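Local coordinates for RNA pseudouridylate synthase domain-containing protein 1 (Homo sapiens, PDB 5VBB) that probably isomerises uridine to pseudouridine in RNA, acting as an RluA-type pseudouridine synthase, at residues K142-V150 against Q175-L183; F204-Y212 against V224-D235. All coordinates share one frame; numbering follows the deposited sequence.

Contact 1: K142-V150 against Q175-L183; sequences KPSLTDLVV and QLRVHCSAL. With SO4 (sulfate ion), chain D; SO4 (sulfate ion), chain B.
Thr146 meets Gln175 and His179 at a small polar node, an example of one strand hydroxyl tying down two side chains a helical turn apart. The amide of Gln175 donates from NE2 to Thr146 OG1 at 2.9 Å, nearly straight (164°) and close to the plane of the amide. The same hydroxyl lies at the edge of the imidazole, in its plane, where Thr146 OG1 and His179 ND1 share a hydrogen bond of 2.7 Å; either atom could give the proton. OG1 stands anti to the carbonyl carbon of Thr146 (chi1 -59°), which leaves CG2 for the apolar side. With ND1 bonded to Thr146 and NE2 to the backbone O of His116, the imidazole is held at both nitrogens, which limits its rotation. Gln175 OE1 is held in turn by Thr170, so the amide is gripped at both ends.

Apolar contacts flank the node. Thr146 CG2 rests on Leu176 CD2 at 3.7 Å, the two side chains crossing at about a right angle. Farther along, Leu148 and Leu183 meet tip to tip, CD1 to CD1 at 3.9 Å.

Two sulfates, probably from the crystallisation liquor, mark charges outside the interface: buried Arg177 binds O1 of one from NH1 at 2.7 Å in the guanidinium plane and also pairs with Asp67, the probable catalytic aspartate, while exposed Lys142 holds the other.

Helix 175-182 packs across strand 146-150 at 63°, axes 9.9 Å apart, on the antiparallel sheet of the pseudouridine synthase domain. Leu166 of strand 159-168 lies beside Thr146, Leu148 and Cys180, and Ile114 of strand 111-114 touches His179.

Contact 2: F204-Y212 against V224-D235; sequences FRMMLHAFY and VCTPDPFLPSLD
His209 extends its ring from the strand with CG anti to the backbone N (chi1 180°), while Thr226 turns OG1 between its own N and carbonyl carbon (chi1 76°); hydroxyl and imidazole edge thereby meet. His209 NE2 and Thr226 OG1 share a hydrogen bond of 2.7 Å, either being a possible donor, and ND1 is hydrogen-bonded to the Ser71 hydroxyl. Pro229 CD sits over a face of this ring, 3.8 Å from its centroid, in a CH-pi contact. A phenylalanine in place of His209 would probably leave the Thr226 and Ser71 hydroxyls without their imidazole partner.

Phe230 places CZ 3.4 Å from Met207 C, and Met207 SD approaches the same ring obliquely in a Met-aromatic contact. Phe230 CE1 also lies over the guanidinium face of Arg205, whose NH2 is hydrogen-bonded to Ser71; the two planes are 65° apart. An Asx turn, Phe230 N to Asp228 OD1, shapes the loop.

Cys225 SG lies over one face of the Phe211 ring, toward its rim, 3.5 Å from CZ, in a sulfur-aromatic contact. Thr226 N donates to Phe211 O at 3.0 Å. The arrangement is a beta hairpin, strands 208-216 and 221-225, with a classic beta bulge where Phe211 and Tyr212 face Ala98.

Overall arrangement
The two contacts come in series along the chain: contact 1 closes at residue 183 before contact 2 opens at 204, and their centres lie 18 Å apart. Both reach the same branched antiparallel sheet, contact 1 through strand 146-156 and contact 2 through the hairpin 208-216 and 221-225. The two touch where helix 175-182 of contact 1 meets the start of strand 208-216 and its lead-in: Arg177 packs on Met206 and Leu208, and Leu176 on Leu208. This junction is near Asp67, the probable catalytic aspartate, whose side chain lies about 7 Å from that of Leu176 and about 5 Å from that of Leu208. This places the helix and strand 208-216 beside the probable active site, which they are likely to help shape.

Contact 1: K142-V150 against Q175-L183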
# COMPACT_ATOMS: atom_id res chain seq x y z
N LYS A 142 -2.68 -17.95 7.11
CA LYS A 142 -1.92 -17.24 8.12
C LYS A 142 -2.69 -16.07 8.67
O LYS A 142 -3.62 -15.59 8.03
CB LYS A 142 -0.59 -16.76 7.53
CG LYS A 142 0.48 -17.83 7.47
CD LYS A 142 1.75 -17.23 6.91
CE LYS A 142 2.70 -18.23 6.31
NZ LYS A 142 3.92 -17.53 5.79
N PRO A 143 -2.32 -15.63 9.90
CA PRO A 143 -3.05 -14.52 10.55
C PRO A 143 -3.18 -13.30 9.72
O PRO A 143 -2.21 -12.83 9.12
CB PRO A 143 -2.19 -14.19 11.77
CG PRO A 143 -1.35 -15.35 11.99
CD PRO A 143 -1.18 -16.07 10.73
N SER A 144 -4.37 -12.74 9.71
CA SER A 144 -4.61 -11.61 8.83
C SER A 144 -5.57 -10.65 9.42
O SER A 144 -6.60 -11.06 9.96
CB SER A 144 -5.14 -12.11 7.49
OG SER A 144 -4.36 -13.16 6.94
N LEU A 145 -5.28 -9.36 9.31
CA LEU A 145 -6.19 -8.33 9.80
C LEU A 145 -5.94 -7.02 9.07
O LEU A 145 -4.84 -6.46 9.18
CB LEU A 145 -6.03 -8.12 11.29
CG LEU A 145 -7.02 -7.10 11.93
CD1 LEU A 145 -8.43 -7.44 11.67
CD2 LEU A 145 -6.87 -7.10 13.36
N THR A 146 -6.96 -6.53 8.39
CA THR A 146 -6.96 -5.25 7.68
C THR A 146 -8.12 -4.42 8.15
O THR A 146 -9.28 -4.85 8.08
CB THR A 146 -7.07 -5.39 6.14
OG1 THR A 146 -6.00 -6.15 5.64
CG2 THR A 146 -7.02 -4.03 5.44
N ASP A 147 -7.82 -3.25 8.65
CA ASP A 147 -8.81 -2.27 9.04
C ASP A 147 -9.06 -1.33 7.86
O ASP A 147 -8.14 -0.69 7.36
CB ASP A 147 -8.30 -1.52 10.25
CG ASP A 147 -9.21 -0.46 10.81
OD1 ASP A 147 -10.43 -0.63 10.73
OD2 ASP A 147 -8.69 0.49 11.43
N LEU A 148 -10.29 -1.24 7.41
CA LEU A 148 -10.67 -0.44 6.24
C LEU A 148 -11.61 0.67 6.70
O LEU A 148 -12.66 0.37 7.26
CB LEU A 148 -11.39 -1.34 5.22
CG LEU A 148 -11.86 -0.75 3.88
CD1 LEU A 148 -11.98 -1.82 2.84
CD2 LEU A 148 -13.25 -0.05 3.98
N VAL A 149 -11.29 1.92 6.37
CA VAL A 149 -12.11 3.10 6.67
C VAL A 149 -12.50 3.75 5.31
O VAL A 149 -11.63 4.14 4.51
CB VAL A 149 -11.34 4.09 7.59
CG1 VAL A 149 -12.17 5.34 7.87
CG2 VAL A 149 -10.95 3.42 8.91
N VAL A 150 -13.79 3.93 5.08
CA VAL A 150 -14.27 4.53 3.85
C VAL A 150 -14.14 6.05 3.94
O VAL A 150 -14.68 6.64 4.86
CB VAL A 150 -15.71 4.10 3.51
CG1 VAL A 150 -16.17 4.71 2.21
CG2 VAL A 150 -15.84 2.58 3.43
N GLN A 175 -1.75 -8.73 0.95
CA GLN A 175 -2.85 -8.68 1.92
C GLN A 175 -3.98 -7.76 1.58
O GLN A 175 -5.14 -8.16 1.60
CB GLN A 175 -2.33 -8.23 3.27
CG GLN A 175 -3.43 -8.17 4.32
CD GLN A 175 -2.95 -8.23 5.73
OE1 GLN A 175 -2.02 -8.98 6.08
NE2 GLN A 175 -3.56 -7.44 6.59
N LEU A 176 -3.66 -6.51 1.30
CA LEU A 176 -4.69 -5.49 1.08
C LEU A 176 -5.46 -5.80 -0.19
O LEU A 176 -6.68 -5.68 -0.21
CB LEU A 176 -4.01 -4.10 0.95
CG LEU A 176 -3.16 -3.72 2.15
CD1 LEU A 176 -2.43 -2.46 1.90
CD2 LEU A 176 -3.99 -3.64 3.41
N ARG A 177 -4.76 -6.26 -1.22
CA ARG A 177 -5.41 -6.58 -2.47
C ARG A 177 -6.29 -7.80 -2.35
O ARG A 177 -7.37 -7.84 -2.92
CB ARG A 177 -4.37 -6.81 -3.56
CG ARG A 177 -3.57 -5.56 -3.89
CD ARG A 177 -2.23 -5.93 -4.47
NE ARG A 177 -2.40 -6.40 -5.84
CZ ARG A 177 -1.41 -6.73 -6.67
NH1 ARG A 177 -0.15 -6.69 -6.26
NH2 ARG A 177 -1.68 -7.13 -7.90
N VAL A 178 -5.83 -8.80 -1.59
CA VAL A 178 -6.62 -10.02 -1.42
C VAL A 178 -7.86 -9.74 -0.56
O VAL A 178 -8.96 -10.22 -0.89
CB VAL A 178 -5.75 -11.14 -0.83
CG1 VAL A 178 -6.60 -12.36 -0.42
CG2 VAL A 178 -4.67 -11.52 -1.82
N HIS A 179 -7.67 -9.02 0.55
CA HIS A 179 -8.76 -8.71 1.46
C HIS A 179 -9.86 -7.86 0.79
O HIS A 179 -11.04 -8.12 1.01
CB HIS A 179 -8.25 -8.01 2.71
CG HIS A 179 -7.90 -8.92 3.87
ND1 HIS A 179 -7.27 -8.43 4.98
CD2 HIS A 179 -8.12 -10.25 4.04
CE1 HIS A 179 -7.11 -9.47 5.80
NE2 HIS A 179 -7.67 -10.57 5.29
N CYS A 180 -9.48 -6.82 0.04
CA CYS A 180 -10.48 -5.94 -0.61
C CYS A 180 -11.26 -6.70 -1.71
O CYS A 180 -12.49 -6.63 -1.77
CB CYS A 180 -9.79 -4.70 -1.16
SG CYS A 180 -9.18 -3.60 0.16
N SER A 181 -10.55 -7.54 -2.47
CA SER A 181 -11.15 -8.40 -3.49
C SER A 181 -12.10 -9.42 -2.84
O SER A 181 -13.19 -9.65 -3.37
CB SER A 181 -10.07 -9.11 -4.29
OG SER A 181 -10.63 -10.01 -5.23
N ALA A 182 -11.71 -9.98 -1.69
CA ALA A 182 -12.53 -10.93 -0.94
C ALA A 182 -13.84 -10.29 -0.43
O ALA A 182 -14.83 -11.00 -0.28
CB ALA A 182 -11.75 -11.48 0.23
N LEU A 183 -13.83 -8.97 -0.11
CA LEU A 183 -15.05 -8.24 0.29
C LEU A 183 -15.97 -7.98 -0.90
O LEU A 183 -17.05 -7.45 -0.69
CB LEU A 183 -14.74 -6.84 0.86
CG LEU A 183 -14.21 -6.67 2.23
CD1 LEU A 183 -14.07 -5.15 2.54
CD2 LEU A 183 -15.09 -7.35 3.24
S SO4 D . 2.86 -14.81 3.63
O1 SO4 D . 2.92 -16.21 3.24
O2 SO4 D . 3.48 -14.61 4.95
O3 SO4 D . 1.47 -14.33 3.59
O4 SO4 D . 3.60 -14.05 2.65
S SO4 B . 2.47 -6.87 -8.73
O1 SO4 B . 1.42 -7.75 -8.20
O2 SO4 B . 3.73 -7.64 -8.74
O3 SO4 B . 2.14 -6.41 -10.07
O4 SO4 B . 2.59 -5.68 -7.90

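Contact 2: F204-Y212 against V224-D235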
# COMPACT_ATOMS: atom_id res chain seq x y z
N PHE A 204 -4.92 3.47 -15.75
CA PHE A 204 -3.51 3.70 -16.07
C PHE A 204 -2.59 3.07 -15.06
O PHE A 204 -1.40 2.93 -15.35
CB PHE A 204 -3.21 5.21 -16.19
CG PHE A 204 -2.91 5.94 -14.90
CD1 PHE A 204 -3.94 6.51 -14.15
CD2 PHE A 204 -1.60 6.21 -14.53
CE1 PHE A 204 -3.66 7.35 -13.09
CE2 PHE A 204 -1.32 7.00 -13.41
CZ PHE A 204 -2.35 7.56 -12.69
N ARG A 205 -3.11 2.71 -13.87
CA ARG A 205 -2.31 2.11 -12.80
C ARG A 205 -3.18 1.37 -11.85
O ARG A 205 -4.39 1.45 -11.93
CB ARG A 205 -1.61 3.22 -12.04
CG ARG A 205 -2.53 4.18 -11.30
CD ARG A 205 -1.76 4.99 -10.27
NE ARG A 205 -1.38 4.12 -9.16
CZ ARG A 205 -0.71 4.48 -8.09
NH1 ARG A 205 -0.31 5.74 -7.94
NH2 ARG A 205 -0.43 3.59 -7.15
N MET A 206 -2.58 0.67 -10.91
CA MET A 206 -3.32 0.04 -9.84
C MET A 206 -3.44 1.08 -8.74
O MET A 206 -2.43 1.67 -8.36
CB MET A 206 -2.61 -1.20 -9.33
CG MET A 206 -3.45 -1.92 -8.33
SD MET A 206 -2.73 -3.49 -7.78
CE MET A 206 -1.45 -2.86 -6.68
N MET A 207 -4.65 1.32 -8.24
CA MET A 207 -4.90 2.37 -7.25
C MET A 207 -4.68 1.92 -5.78
O MET A 207 -5.60 1.92 -4.97
CB MET A 207 -6.33 2.92 -7.42
CG MET A 207 -6.67 3.32 -8.85
SD MET A 207 -5.57 4.58 -9.54
CE MET A 207 -6.13 4.60 -11.26
N LEU A 208 -3.44 1.62 -5.43
CA LEU A 208 -3.02 1.27 -4.08
C LEU A 208 -1.74 2.04 -3.85
O LEU A 208 -0.90 2.03 -4.73
CB LEU A 208 -2.82 -0.26 -3.92
CG LEU A 208 -2.43 -0.75 -2.53
CD1 LEU A 208 -3.53 -0.43 -1.51
CD2 LEU A 208 -2.23 -2.25 -2.52
N HIS A 209 -1.64 2.75 -2.71
CA HIS A 209 -0.56 3.64 -2.39
C HIS A 209 -0.19 3.51 -0.92
O HIS A 209 -1.07 3.62 -0.06
CB HIS A 209 -1.03 5.08 -2.64
CG HIS A 209 -0.00 6.12 -2.35
ND1 HIS A 209 1.14 6.25 -3.13
CD2 HIS A 209 0.04 7.05 -1.35
CE1 HIS A 209 1.83 7.24 -2.59
NE2 HIS A 209 1.20 7.77 -1.53
N ALA A 210 1.08 3.29 -0.63
CA ALA A 210 1.56 3.20 0.77
C ALA A 210 1.72 4.62 1.23
O ALA A 210 2.62 5.32 0.83
CB ALA A 210 2.87 2.43 0.82
N PHE A 211 0.81 5.05 2.08
CA PHE A 211 0.65 6.44 2.49
C PHE A 211 1.38 6.81 3.76
O PHE A 211 2.13 7.78 3.76
CB PHE A 211 -0.86 6.66 2.66
CG PHE A 211 -1.31 8.00 3.18
CD1 PHE A 211 -1.10 9.16 2.44
CD2 PHE A 211 -2.12 8.08 4.30
CE1 PHE A 211 -1.69 10.37 2.82
CE2 PHE A 211 -2.62 9.29 4.72
CZ PHE A 211 -2.45 10.42 3.95
N TYR A 212 1.21 6.05 4.83
CA TYR A 212 1.74 6.34 6.13
C TYR A 212 2.70 5.24 6.54
O TYR A 212 2.41 4.06 6.32
CB TYR A 212 0.59 6.50 7.14
CG TYR A 212 1.08 6.80 8.54
CD1 TYR A 212 1.42 8.09 8.92
CD2 TYR A 212 1.20 5.79 9.48
CE1 TYR A 212 1.97 8.35 10.17
CE2 TYR A 212 1.70 6.04 10.75
CZ TYR A 212 2.05 7.33 11.11
OH TYR A 212 2.53 7.51 12.38
N VAL A 224 6.52 8.99 8.08
CA VAL A 224 6.19 9.77 6.91
C VAL A 224 4.74 9.57 6.58
O VAL A 224 4.13 8.53 6.87
CB VAL A 224 7.12 9.55 5.66
CG1 VAL A 224 8.57 9.40 6.06
CG2 VAL A 224 6.70 8.35 4.82
N CYS A 225 4.20 10.63 6.01
CA CYS A 225 2.88 10.71 5.48
C CYS A 225 3.03 11.38 4.14
O CYS A 225 3.21 12.60 4.08
CB CYS A 225 1.97 11.49 6.41
SG CYS A 225 0.26 11.14 6.12
N THR A 226 3.07 10.58 3.09
CA THR A 226 3.30 11.06 1.75
C THR A 226 2.10 11.83 1.20
O THR A 226 0.98 11.66 1.71
CB THR A 226 3.52 9.90 0.75
OG1 THR A 226 2.25 9.30 0.46
CG2 THR A 226 4.52 8.88 1.21
N PRO A 227 2.28 12.57 0.08
CA PRO A 227 1.13 13.20 -0.57
C PRO A 227 0.13 12.15 -1.07
O PRO A 227 0.49 11.02 -1.40
CB PRO A 227 1.75 13.92 -1.77
CG PRO A 227 3.17 14.10 -1.43
CD PRO A 227 3.53 12.87 -0.65
N ASP A 228 -1.13 12.54 -1.09
CA ASP A 228 -2.24 11.69 -1.55
C ASP A 228 -2.32 11.77 -3.09
O ASP A 228 -2.61 12.85 -3.60
CB ASP A 228 -3.52 12.20 -0.92
CG ASP A 228 -4.80 11.55 -1.38
OD1 ASP A 228 -4.73 10.58 -2.17
OD2 ASP A 228 -5.86 11.97 -0.92
N PRO A 229 -2.13 10.67 -3.84
CA PRO A 229 -2.19 10.76 -5.31
C PRO A 229 -3.58 10.63 -5.91
O PRO A 229 -3.74 10.86 -7.10
CB PRO A 229 -1.35 9.55 -5.73
CG PRO A 229 -1.68 8.52 -4.70
CD PRO A 229 -1.79 9.29 -3.41
N PHE A 230 -4.57 10.22 -5.12
CA PHE A 230 -5.92 9.93 -5.62
C PHE A 230 -6.80 11.12 -5.39
O PHE A 230 -7.74 11.08 -4.62
CB PHE A 230 -6.45 8.66 -4.95
CG PHE A 230 -5.51 7.46 -5.11
CD1 PHE A 230 -4.90 7.19 -6.33
CD2 PHE A 230 -5.25 6.62 -4.04
CE1 PHE A 230 -4.01 6.10 -6.46
CE2 PHE A 230 -4.39 5.52 -4.18
CZ PHE A 230 -3.85 5.22 -5.40
N LEU A 231 -6.48 12.20 -6.12
CA LEU A 231 -7.20 13.47 -6.05
C LEU A 231 -7.70 13.87 -7.42
O LEU A 231 -6.96 13.72 -8.39
CB LEU A 231 -6.26 14.57 -5.56
CG LEU A 231 -5.73 14.44 -4.14
CD1 LEU A 231 -4.65 15.49 -3.88
CD2 LEU A 231 -6.85 14.58 -3.12
N PRO A 232 -8.87 14.50 -7.54
CA PRO A 232 -9.30 15.01 -8.86
C PRO A 232 -8.31 15.98 -9.53
O PRO A 232 -8.24 16.00 -10.77
CB PRO A 232 -10.63 15.70 -8.57
CG PRO A 232 -10.75 15.80 -7.16
CD PRO A 232 -9.87 14.80 -6.50
N SER A 233 -7.49 16.74 -8.75
CA SER A 233 -6.51 17.68 -9.33
C SER A 233 -5.36 16.94 -10.01
O SER A 233 -4.65 17.54 -10.80
CB SER A 233 -5.97 18.65 -8.27
OG SER A 233 -5.83 18.07 -6.98
N LEU A 234 -5.17 15.65 -9.73
CA LEU A 234 -4.08 14.89 -10.33
C LEU A 234 -4.58 13.88 -11.35
O LEU A 234 -3.91 13.69 -12.38
CB LEU A 234 -3.27 14.17 -9.24
CG LEU A 234 -2.82 15.02 -8.06
CD1 LEU A 234 -2.10 14.16 -7.03
CD2 LEU A 234 -1.91 16.17 -8.50
N ASP A 235 -5.71 13.23 -11.08
CA ASP A 235 -6.33 12.25 -11.98
C ASP A 235 -7.76 12.69 -12.20
O ASP A 235 -8.62 12.50 -11.34
CB ASP A 235 -6.28 10.86 -11.36
CG ASP A 235 -6.82 9.77 -12.23
OD1 ASP A 235 -7.38 10.09 -13.31
OD2 ASP A 235 -6.62 8.61 -11.89